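Local coordinates for putative hemin storage protein (Bordetella bronchiseptica, PDB 6AU1), which cleaves deacetylated poly-beta-1,6-N-acetylglucosamine, a biofilm polysaccharide, through the glycoside hydrolase domain held in this chain, and can disrupt bacterial biofilms, at residues L46-D51 with V61-R66; N65-M70 with I141-E146; A267-E272 with Q279-L284. All coordinates share one frame; numbering follows the deposited sequence.

Interaction 1: L46-D51 with V61-R66; sequences LQAFAD and VYFPNR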
loop_
_atom_site.group_PDB
_atom_site.type_symbol
_atom_site.label_atom_id
_atom_site.label_comp_id
_atom_site.label_asym_id
_atom_site.label_seq_id
_atom_site.Cartn_x
_atom_site.Cartn_y
_atom_site.Cartn_z
ATOM N N LEU A 46 6.945 4.722 4.970
ATOM C CA LEU A 46 6.734 4.834 6.406
ATOM C C LEU A 46 5.239 4.852 6.779
ATOM O O LEU A 46 4.495 5.735 6.362
ATOM C CB LEU A 46 7.439 6.098 6.925
ATOM C CG LEU A 46 7.442 6.243 8.446
ATOM C CD1 LEU A 46 8.274 5.119 9.070
ATOM C CD2 LEU A 46 8.022 7.611 8.827
ATOM N N GLN A 47 4.822 3.864 7.568
ATOM C CA GLN A 47 3.434 3.744 8.030
ATOM C C GLN A 47 2.956 5.009 8.738
ATOM O O GLN A 47 3.592 5.452 9.697
ATOM C CB GLN A 47 3.323 2.554 8.982
ATOM C CG GLN A 47 1.900 2.048 9.222
ATOM C CD GLN A 47 1.848 1.027 10.347
ATOM O OE1 GLN A 47 2.730 0.987 11.201
ATOM N NE2 GLN A 47 0.797 0.211 10.367
ATOM N N ALA A 48 1.835 5.582 8.291
ATOM C CA ALA A 48 1.321 6.798 8.923
ATOM C C ALA A 48 0.059 6.516 9.742
ATOM O O ALA A 48 -0.470 7.412 10.414
ATOM C CB ALA A 48 1.043 7.873 7.857
ATOM N N PHE A 49 -0.402 5.266 9.669
ATOM C CA PHE A 49 -1.624 4.799 10.345
ATOM C C PHE A 49 -1.286 3.683 11.338
ATOM O O PHE A 49 -0.226 3.065 11.237
ATOM C CB PHE A 49 -2.642 4.295 9.305
ATOM C CG PHE A 49 -2.167 3.095 8.520
ATOM C CD1 PHE A 49 -1.272 3.247 7.465
ATOM C CD2 PHE A 49 -2.613 1.817 8.842
ATOM C CE1 PHE A 49 -0.831 2.147 6.727
ATOM C CE2 PHE A 49 -2.177 0.711 8.124
ATOM C CZ PHE A 49 -1.280 0.875 7.058
ATOM N N ALA A 50 -2.172 3.424 12.298
ATOM C CA ALA A 50 -1.924 2.366 13.268
ATOM C C ALA A 50 -2.753 1.125 12.939
ATOM O O ALA A 50 -3.945 1.224 12.663
ATOM C CB ALA A 50 -2.234 2.847 14.671
ATOM N N ASP A 51 -2.112 -0.036 12.973
ATOM C CA ASP A 51 -2.804 -1.309 12.747
ATOM C C ASP A 51 -2.227 -2.397 13.664
ATOM O O ASP A 51 -1.854 -3.477 13.189
ATOM C CB ASP A 51 -2.685 -1.699 11.259
ATOM C CG ASP A 51 -3.541 -2.914 10.874
ATOM O OD1 ASP A 51 -4.503 -3.248 11.586
ATOM O OD2 ASP A 51 -3.229 -3.537 9.840
ATOM N N VAL A 61 -4.473 6.975 13.877
ATOM C CA VAL A 61 -3.318 7.216 13.015
ATOM C C VAL A 61 -2.193 7.862 13.820
ATOM O O VAL A 61 -2.317 8.056 15.028
ATOM C CB VAL A 61 -3.669 8.099 11.799
ATOM C CG1 VAL A 61 -4.579 7.347 10.822
ATOM C CG2 VAL A 61 -4.335 9.401 12.259
ATOM N N TYR A 62 -1.086 8.165 13.145
ATOM C CA TYR A 62 0.097 8.671 13.854
ATOM C C TYR A 62 0.396 10.134 13.527
ATOM O O TYR A 62 1.545 10.574 13.548
ATOM C CB TYR A 62 1.309 7.794 13.524
ATOM C CG TYR A 62 1.281 6.402 14.159
ATOM C CD1 TYR A 62 1.381 6.249 15.540
ATOM C CD2 TYR A 62 1.178 5.250 13.376
ATOM C CE1 TYR A 62 1.361 4.989 16.128
ATOM C CE2 TYR A 62 1.176 3.981 13.953
ATOM C CZ TYR A 62 1.269 3.863 15.326
ATOM O OH TYR A 62 1.268 2.615 15.911
ATOM N N PHE A 63 -0.651 10.895 13.230
ATOM C CA PHE A 63 -0.503 12.326 12.941
ATOM C C PHE A 63 -1.807 13.029 13.322
ATOM O O PHE A 63 -2.878 12.418 13.273
ATOM C CB PHE A 63 -0.161 12.560 11.455
ATOM C CG PHE A 63 -1.194 12.009 10.500
ATOM C CD1 PHE A 63 -1.135 10.683 10.095
ATOM C CD2 PHE A 63 -2.224 12.812 10.024
ATOM C CE1 PHE A 63 -2.097 10.146 9.232
ATOM C CE2 PHE A 63 -3.194 12.285 9.150
ATOM C CZ PHE A 63 -3.116 10.951 8.751
ATOM N N PRO A 64 -1.728 14.309 13.705
ATOM C CA PRO A 64 -2.926 15.038 14.137
ATOM C C PRO A 64 -3.837 15.317 12.943
ATOM O O PRO A 64 -3.371 15.686 11.871
ATOM C CB PRO A 64 -2.362 16.329 14.745
ATOM C CG PRO A 64 -1.018 16.501 14.104
ATOM C CD PRO A 64 -0.497 15.117 13.815
ATOM N N ASN A 65 -5.136 15.126 13.133
ATOM C CA ASN A 65 -6.079 15.298 12.039
ATOM C C ASN A 65 -7.486 15.492 12.592
ATOM O O ASN A 65 -7.721 15.295 13.788
ATOM C CB ASN A 65 -6.038 14.090 11.111
ATOM C CG ASN A 65 -6.664 12.879 11.741
ATOM O OD1 ASN A 65 -7.827 12.583 11.492
ATOM N ND2 ASN A 65 -5.917 12.203 12.609
ATOM N N ARG A 66 -8.410 15.863 11.712
ATOM C CA ARG A 66 -9.777 16.232 12.088
ATOM C C ARG A 66 -10.716 15.080 12.434
ATOM O O ARG A 66 -11.768 15.303 13.040
ATOM C CB ARG A 66 -10.431 17.002 10.944
ATOM C CG ARG A 66 -10.034 18.431 10.806
ATOM C CD ARG A 66 -10.530 18.922 9.459
ATOM N NE ARG A 66 -9.553 18.662 8.409
ATOM C CZ ARG A 66 -9.614 19.194 7.195
ATOM N NH1 ARG A 66 -8.665 18.930 6.311
ATOM N NH2 ARG A 66 -10.633 19.988 6.869
#
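Y62 sets the edge of its ring against the A48-A50 backbone and makes the largest single share of this buried contact. Its CG stands anti to its own carbonyl carbon (chi1 -72°), which sends the ring towards 46-51. At the root of the side chain, Y62 CB lies 3.6 Å from A48 O. Further out, the CD2-CE2 edge is turned to the carbonyl of F49, with CE2 only 3.2 Å from F49 O and that oxygen near the ring plane, where the partly positive ring hydrogens lie. CE2 also meets A50 CA, while CZ and the hydroxyl OH each come to 3.7 Å from A50 CB; the small alanine lets the ring pass close to the main chain. At the tip, OH hydrogen-bonds D15 OD1 and R71 NH1. Through its other oxygen, D15 also holds Q47 NE2 and the amide of D51.

A backbone hydrogen bond from Y62 N to A48 O (2.9 Å, 159°) ties the two segments, beside a single bridge between F49 and V61. The edge of the F63 ring touches the same A48 oxygen, its CE1 resting 4.1 Å from A48 CB, and V61 CG1 packs on F49 CB. All this happens just beyond strand 43-47, where its loop folds back on the strand's C-terminal end. In TIM barrels such as this hydrolase domain, loops at that end of the strands typically shape the active-site cleft.

Interaction 2: N65-M70 with I141-E146; sequences NRHLPM and ISEIYE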
loop_
_atom_site.group_PDB
_atom_site.type_symbol
_atom_site.label_atom_id
_atom_site.label_comp_id
_atom_site.label_asym_id
_atom_site.label_seq_id
_atom_site.Cartn_x
_atom_site.Cartn_y
_atom_site.Cartn_z
ATOM N N ASN A 65 -5.136 15.126 13.133
ATOM C CA ASN A 65 -6.079 15.298 12.039
ATOM C C ASN A 65 -7.486 15.492 12.592
ATOM O O ASN A 65 -7.721 15.295 13.788
ATOM C CB ASN A 65 -6.038 14.090 11.111
ATOM C CG ASN A 65 -6.664 12.879 11.741
ATOM O OD1 ASN A 65 -7.827 12.583 11.492
ATOM N ND2 ASN A 65 -5.917 12.203 12.609
ATOM N N ARG A 66 -8.410 15.863 11.712
ATOM C CA ARG A 66 -9.777 16.232 12.088
ATOM C C ARG A 66 -10.716 15.080 12.434
ATOM O O ARG A 66 -11.768 15.303 13.040
ATOM C CB ARG A 66 -10.431 17.002 10.944
ATOM C CG ARG A 66 -10.034 18.431 10.806
ATOM C CD ARG A 66 -10.530 18.922 9.459
ATOM N NE ARG A 66 -9.553 18.662 8.409
ATOM C CZ ARG A 66 -9.614 19.194 7.195
ATOM N NH1 ARG A 66 -8.665 18.930 6.311
ATOM N NH2 ARG A 66 -10.633 19.988 6.869
ATOM N N HIS A 67 -10.362 13.871 12.028
ATOM C CA HIS A 67 -11.351 12.797 11.970
ATOM C C HIS A 67 -11.051 11.579 12.845
ATOM O O HIS A 67 -11.963 11.028 13.462
ATOM C CB HIS A 67 -11.533 12.359 10.513
ATOM C CG HIS A 67 -12.164 13.412 9.658
ATOM N ND1 HIS A 67 -13.417 13.923 9.917
ATOM C CD2 HIS A 67 -11.701 14.078 8.574
ATOM C CE1 HIS A 67 -13.704 14.851 9.020
ATOM N NE2 HIS A 67 -12.683 14.957 8.189
ATOM N N LEU A 68 -9.789 11.164 12.905
ATOM C CA LEU A 68 -9.413 9.974 13.680
ATOM C C LEU A 68 -8.536 10.321 14.873
ATOM O O LEU A 68 -7.670 11.189 14.772
ATOM C CB LEU A 68 -8.666 8.963 12.796
ATOM C CG LEU A 68 -9.478 7.838 12.149
ATOM C CD1 LEU A 68 -10.600 8.395 11.326
ATOM C CD2 LEU A 68 -8.578 6.946 11.284
ATOM N N PRO A 69 -8.740 9.628 16.004
ATOM C CA PRO A 69 -7.826 9.822 17.135
ATOM C C PRO A 69 -6.394 9.492 16.748
ATOM O O PRO A 69 -6.131 8.696 15.847
ATOM C CB PRO A 69 -8.339 8.836 18.190
ATOM C CG PRO A 69 -9.743 8.552 17.813
ATOM C CD PRO A 69 -9.825 8.683 16.322
ATOM N N MET A 70 -5.466 10.129 17.439
ATOM C CA MET A 70 -4.058 9.899 17.209
ATOM C C MET A 70 -3.536 8.932 18.281
ATOM O O MET A 70 -3.720 9.175 19.485
ATOM C CB MET A 70 -3.332 11.255 17.242
ATOM C CG MET A 70 -1.890 11.250 16.867
ATOM S SD MET A 70 -1.247 12.943 16.720
ATOM C CE MET A 70 -1.805 13.692 18.231
ATOM N N ILE A 141 -12.049 11.271 3.628
ATOM C CA ILE A 141 -10.739 10.730 3.262
ATOM C C ILE A 141 -9.841 11.847 2.730
ATOM O O ILE A 141 -8.662 11.942 3.075
ATOM C CB ILE A 141 -10.858 9.608 2.211
ATOM C CG1 ILE A 141 -11.605 8.412 2.813
ATOM C CG2 ILE A 141 -9.479 9.170 1.742
ATOM C CD1 ILE A 141 -12.054 7.384 1.756
ATOM N N SER A 142 -10.410 12.690 1.881
ATOM C CA SER A 142 -9.669 13.828 1.339
ATOM C C SER A 142 -9.103 14.717 2.445
ATOM O O SER A 142 -7.969 15.207 2.353
ATOM C CB SER A 142 -10.573 14.636 0.414
ATOM O OG SER A 142 -10.947 13.844 -0.710
ATOM N N GLU A 143 -9.892 14.917 3.494
ATOM C CA GLU A 143 -9.483 15.800 4.579
ATOM C C GLU A 143 -8.419 15.149 5.456
ATOM O O GLU A 143 -7.539 15.831 5.992
ATOM C CB GLU A 143 -10.699 16.217 5.404
ATOM C CG GLU A 143 -11.557 17.260 4.662
ATOM C CD GLU A 143 -12.862 17.576 5.355
ATOM O OE1 GLU A 143 -13.161 16.944 6.385
ATOM O OE2 GLU A 143 -13.598 18.457 4.859
ATOM N N ILE A 144 -8.487 13.831 5.591
ATOM C CA ILE A 144 -7.449 13.113 6.326
ATOM C C ILE A 144 -6.104 13.256 5.601
ATOM O O ILE A 144 -5.073 13.501 6.236
ATOM C CB ILE A 144 -7.833 11.620 6.519
ATOM C CG1 ILE A 144 -9.038 11.523 7.467
ATOM C CG2 ILE A 144 -6.653 10.815 7.085
ATOM C CD1 ILE A 144 -9.656 10.120 7.534
ATOM N N TYR A 145 -6.121 13.130 4.275
ATOM C CA TYR A 145 -4.905 13.325 3.485
ATOM C C TYR A 145 -4.417 14.767 3.573
ATOM O O TYR A 145 -3.208 15.010 3.647
ATOM C CB TYR A 145 -5.139 12.918 2.024
ATOM C CG TYR A 145 -4.859 11.448 1.763
ATOM C CD1 TYR A 145 -5.772 10.464 2.132
ATOM C CD2 TYR A 145 -3.684 11.048 1.143
ATOM C CE1 TYR A 145 -5.509 9.106 1.890
ATOM C CE2 TYR A 145 -3.409 9.709 0.906
ATOM C CZ TYR A 145 -4.315 8.744 1.279
ATOM O OH TYR A 145 -4.013 7.416 1.026
ATOM N N GLU A 146 -5.343 15.725 3.580
ATOM C CA GLU A 146 -4.962 17.127 3.725
ATOM C C GLU A 146 -4.266 17.350 5.066
ATOM O O GLU A 146 -3.243 18.043 5.148
ATOM C CB GLU A 146 -6.183 18.038 3.606
ATOM C CG GLU A 146 -5.881 19.512 3.814
ATOM C CD GLU A 146 -7.104 20.401 3.591
ATOM O OE1 GLU A 146 -8.239 19.913 3.725
ATOM O OE2 GLU A 146 -6.932 21.588 3.272
HETATM O O HOH W 1 -10.475 21.142 4.403
#
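R66 NH1 is gripped by several acceptors of helix 135-151. It donates in a salt bridge to E146 OE1 (2.8 Å, 162°), which lies in the guanidinium plane but is met from above the carboxylate plane. A weak bond runs to E143 O, and D147 adds a second charged partner. One water links R66 NH2 with the same E146 oxygen. The guanidinium also lies flat against E143, with E143 CB over the rim of one face and the two charged planes stacked 15° apart; the long ion pair of R66 NH2 with E143 OE2 is therefore one of charge alone.

E143 turns its other oxygen to H67, whose NE2 donates to OE1 over 2.7 Å with ring and carboxylate nearly coplanar. N105 ND2 binds ND1 on the same imidazole, so both ring nitrogens are engaged. Asparagine suits position 65: its OD1 accepts from the amide of H67, an Asx turn, and from that of L68, extending it to an Asx motif.

I144 supplies the apolar part: its CG1 lies 3.9 Å from H67 CD2, and F99 touches both I144 and L68. The loop thus lies along one side of helix 135-151, whose I141, S142, Y145 and E146 side chains pack on helix 195-223.

Interaction 3: A267-E272 with Q279-L284; sequences AMPNME and QWMRQL. With SO4 (sulfate ion), chain E; SO4 (sulfate ion), chain F.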
loop_
_atom_site.group_PDB
_atom_site.type_symbol
_atom_site.label_atom_id
_atom_site.label_comp_id
_atom_site.label_asym_id
_atom_site.label_seq_id
_atom_site.Cartn_x
_atom_site.Cartn_y
_atom_site.Cartn_z
ATOM N N ALA A 267 5.683 -8.923 -4.195
ATOM C CA ALA A 267 6.355 -10.100 -4.750
ATOM C C ALA A 267 6.675 -11.060 -3.615
ATOM O O ALA A 267 7.826 -11.193 -3.193
ATOM C CB ALA A 267 7.623 -9.678 -5.494
ATOM N N MET A 268 5.626 -11.696 -3.108
ATOM C CA MET A 268 5.679 -12.404 -1.839
ATOM C C MET A 268 5.106 -13.814 -1.962
ATOM O O MET A 268 3.956 -14.064 -1.562
ATOM C CB MET A 268 4.920 -11.599 -0.781
ATOM C CG MET A 268 5.495 -10.190 -0.566
ATOM S SD MET A 268 4.535 -9.236 0.628
ATOM C CE MET A 268 5.474 -7.701 0.717
ATOM N N PRO A 269 5.905 -14.741 -2.519
ATOM C CA PRO A 269 5.432 -16.112 -2.771
ATOM C C PRO A 269 5.043 -16.864 -1.496
ATOM O O PRO A 269 4.151 -17.700 -1.547
ATOM C CB PRO A 269 6.631 -16.783 -3.467
ATOM C CG PRO A 269 7.823 -15.915 -3.123
ATOM C CD PRO A 269 7.275 -14.523 -3.024
ATOM N N ASN A 270 5.689 -16.566 -0.373
ATOM C CA ASN A 270 5.321 -17.180 0.902
ATOM C C ASN A 270 3.888 -16.804 1.309
ATOM O O ASN A 270 3.072 -17.673 1.626
ATOM C CB ASN A 270 6.326 -16.769 1.984
ATOM C CG ASN A 270 6.243 -17.626 3.229
ATOM O OD1 ASN A 270 5.289 -17.533 4.000
ATOM N ND2 ASN A 270 7.261 -18.449 3.448
ATOM N N MET A 271 3.588 -15.507 1.294
ATOM C CA MET A 271 2.232 -15.017 1.568
ATOM C C MET A 271 1.217 -15.583 0.576
ATOM O O MET A 271 0.081 -15.891 0.939
ATOM C CB MET A 271 2.185 -13.486 1.524
ATOM C CG MET A 271 0.755 -12.926 1.549
ATOM S SD MET A 271 0.511 -11.407 0.599
ATOM C CE MET A 271 0.784 -10.162 1.855
ATOM N N GLU A 272 1.641 -15.722 -0.678
ATOM C CA GLU A 272 0.763 -16.191 -1.748
ATOM C C GLU A 272 0.548 -17.702 -1.703
ATOM O O GLU A 272 -0.373 -18.219 -2.336
ATOM C CB GLU A 272 1.323 -15.789 -3.116
ATOM C CG GLU A 272 1.235 -14.296 -3.425
ATOM C CD GLU A 272 -0.163 -13.873 -3.846
ATOM O OE1 GLU A 272 -0.934 -14.736 -4.331
ATOM O OE2 GLU A 272 -0.491 -12.679 -3.691
ATOM N N GLN A 279 10.329 -20.430 -9.314
ATOM C CA GLN A 279 9.574 -20.368 -10.557
ATOM C C GLN A 279 8.551 -19.236 -10.498
ATOM O O GLN A 279 8.358 -18.497 -11.466
ATOM C CB GLN A 279 8.863 -21.695 -10.834
ATOM C CG GLN A 279 8.074 -21.685 -12.129
ATOM C CD GLN A 279 7.293 -22.967 -12.353
ATOM O OE1 GLN A 279 6.461 -23.350 -11.532
ATOM N NE2 GLN A 279 7.564 -23.637 -13.466
ATOM N N TRP A 280 7.887 -19.123 -9.353
ATOM C CA TRP A 280 6.866 -18.105 -9.142
ATOM C C TRP A 280 7.422 -16.708 -9.395
ATOM O O TRP A 280 6.824 -15.905 -10.110
ATOM C CB TRP A 280 6.323 -18.208 -7.715
ATOM C CG TRP A 280 5.099 -17.376 -7.418
ATOM C CD1 TRP A 280 3.796 -17.768 -7.512
ATOM C CD2 TRP A 280 5.079 -16.026 -6.937
ATOM N NE1 TRP A 280 2.963 -16.741 -7.129
ATOM C CE2 TRP A 280 3.727 -15.660 -6.777
ATOM C CE3 TRP A 280 6.074 -15.092 -6.632
ATOM C CZ2 TRP A 280 3.345 -14.400 -6.325
ATOM C CZ3 TRP A 280 5.696 -13.843 -6.188
ATOM C CH2 TRP A 280 4.343 -13.508 -6.031
ATOM N N MET A 281 8.578 -16.425 -8.808
ATOM C CA MET A 281 9.201 -15.120 -8.979
ATOM C C MET A 281 9.641 -14.911 -10.431
ATOM O O MET A 281 9.531 -13.808 -10.975
ATOM C CB MET A 281 10.394 -14.971 -8.033
ATOM C CG MET A 281 10.922 -13.547 -7.954
ATOM S SD MET A 281 9.807 -12.496 -6.992
ATOM C CE MET A 281 9.975 -13.223 -5.362
ATOM N N ARG A 282 10.144 -15.970 -11.056
ATOM C CA ARG A 282 10.516 -15.915 -12.464
ATOM C C ARG A 282 9.304 -15.542 -13.332
ATOM O O ARG A 282 9.390 -14.663 -14.192
ATOM C CB ARG A 282 11.120 -17.258 -12.894
ATOM C CG ARG A 282 11.945 -17.215 -14.148
ATOM C CD ARG A 282 12.944 -18.382 -14.193
ATOM N NE ARG A 282 12.324 -19.687 -13.950
ATOM C CZ ARG A 282 12.572 -20.455 -12.889
ATOM N NH1 ARG A 282 13.430 -20.056 -11.960
ATOM N NH2 ARG A 282 11.966 -21.628 -12.760
ATOM N N GLN A 283 8.167 -16.190 -13.083
ATOM C CA GLN A 283 6.948 -15.892 -13.829
ATOM C C GLN A 283 6.431 -14.479 -13.559
ATOM O O GLN A 283 5.923 -13.820 -14.470
ATOM C CB GLN A 283 5.857 -16.917 -13.507
ATOM C CG GLN A 283 6.141 -18.285 -14.083
ATOM C CD GLN A 283 5.181 -19.345 -13.579
ATOM O OE1 GLN A 283 4.400 -19.103 -12.660
ATOM N NE2 GLN A 283 5.245 -20.531 -14.170
ATOM N N LEU A 284 6.549 -14.019 -12.314
ATOM C CA LEU A 284 6.094 -12.670 -11.979
ATOM C C LEU A 284 6.912 -11.626 -12.739
ATOM O O LEU A 284 6.354 -10.705 -13.335
ATOM C CB LEU A 284 6.181 -12.416 -10.470
ATOM C CG LEU A 284 5.564 -11.092 -9.986
ATOM C CD1 LEU A 284 4.047 -11.140 -10.059
ATOM C CD2 LEU A 284 6.027 -10.792 -8.576
HETATM S S SO4 E . 9.542 -21.303 -15.901
HETATM O O1 SO4 E . 10.012 -22.277 -14.918
HETATM O O2 SO4 E . 9.938 -21.732 -17.238
HETATM O O3 SO4 E . 10.139 -20.001 -15.620
HETATM O O4 SO4 E . 8.087 -21.193 -15.836
HETATM S S SO4 F . 11.343 -23.773 -7.313
HETATM O O1 SO4 F . 10.641 -25.030 -7.074
HETATM O O2 SO4 F . 12.737 -24.053 -7.651
HETATM O O3 SO4 F . 10.721 -23.071 -8.431
HETATM O O4 SO4 F . 11.281 -22.954 -6.104
#
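W280 places its indole against P269 because its CG stands anti to the backbone N (chi1 -170°), swinging the ring off the helix towards 267-272. M281 and L284 leave the backbone in the same way, while M281 then bends at its next two torsions and curls its methyl group back towards A267 and P269. Proline and tryptophan are well matched here: the rigid pyrrolidine ring offers polarised C-H groups to the indole face. P269 CB sits 4.1 Å from the centroid of the six-membered ring, 30° off its normal, in an off-centre CH-pi contact, and P269 CD touches W280 CZ3 at 3.6 Å. Beyond the proline, E272 CG reaches W280 CZ2, also at 3.6 Å, so the acidic residue contributes its methylene here.

The pieces belong to a beta-alpha-beta crossover of the TIM barrel: strand 262-266 leads through the short, weakly bonded helix 269-272 into helix 277-290, which returns the chain to the parallel strand 297-305. A267, just past the first strand, is small enough for L284 CD2 to come within 3.6 Å of its CB. M281 SD lies 3.9 Å from the same CB, and the flexible thioether of M281 carries CE on to P269 CD.

Two sulfates, probably from the crystallisation liquor, bind the helix through residues that take no part in the contact. One, near the N-terminal start, accepts from the amide of Q279. The other takes a two-pronged grip from R282, NE to O3 at 2.8 Å and NH2 to O1 at 3.0 Å, with Q279 NE2 donating to that same O1.

Interactions 1 and 2 are neighbours, their centres about 9 Å apart. They share N65 and R66, and F63 of interaction 1 also packs on helix 135-151, so the loop after strand 43-47 is fixed first to the residues just past its own strand and then to that helix. V61 and P69 are further joined by a probable backbone hydrogen bond. Interaction 3 comes later in the chain, on the opposite side of its centre, with its centre about 30 Å from that of interaction 1 and 35 Å from that of interaction 2. It touches neither, yet strands 43-47 and 262-266 belong to the same curled sheet, so the contacts lie in separate sectors of one barrel.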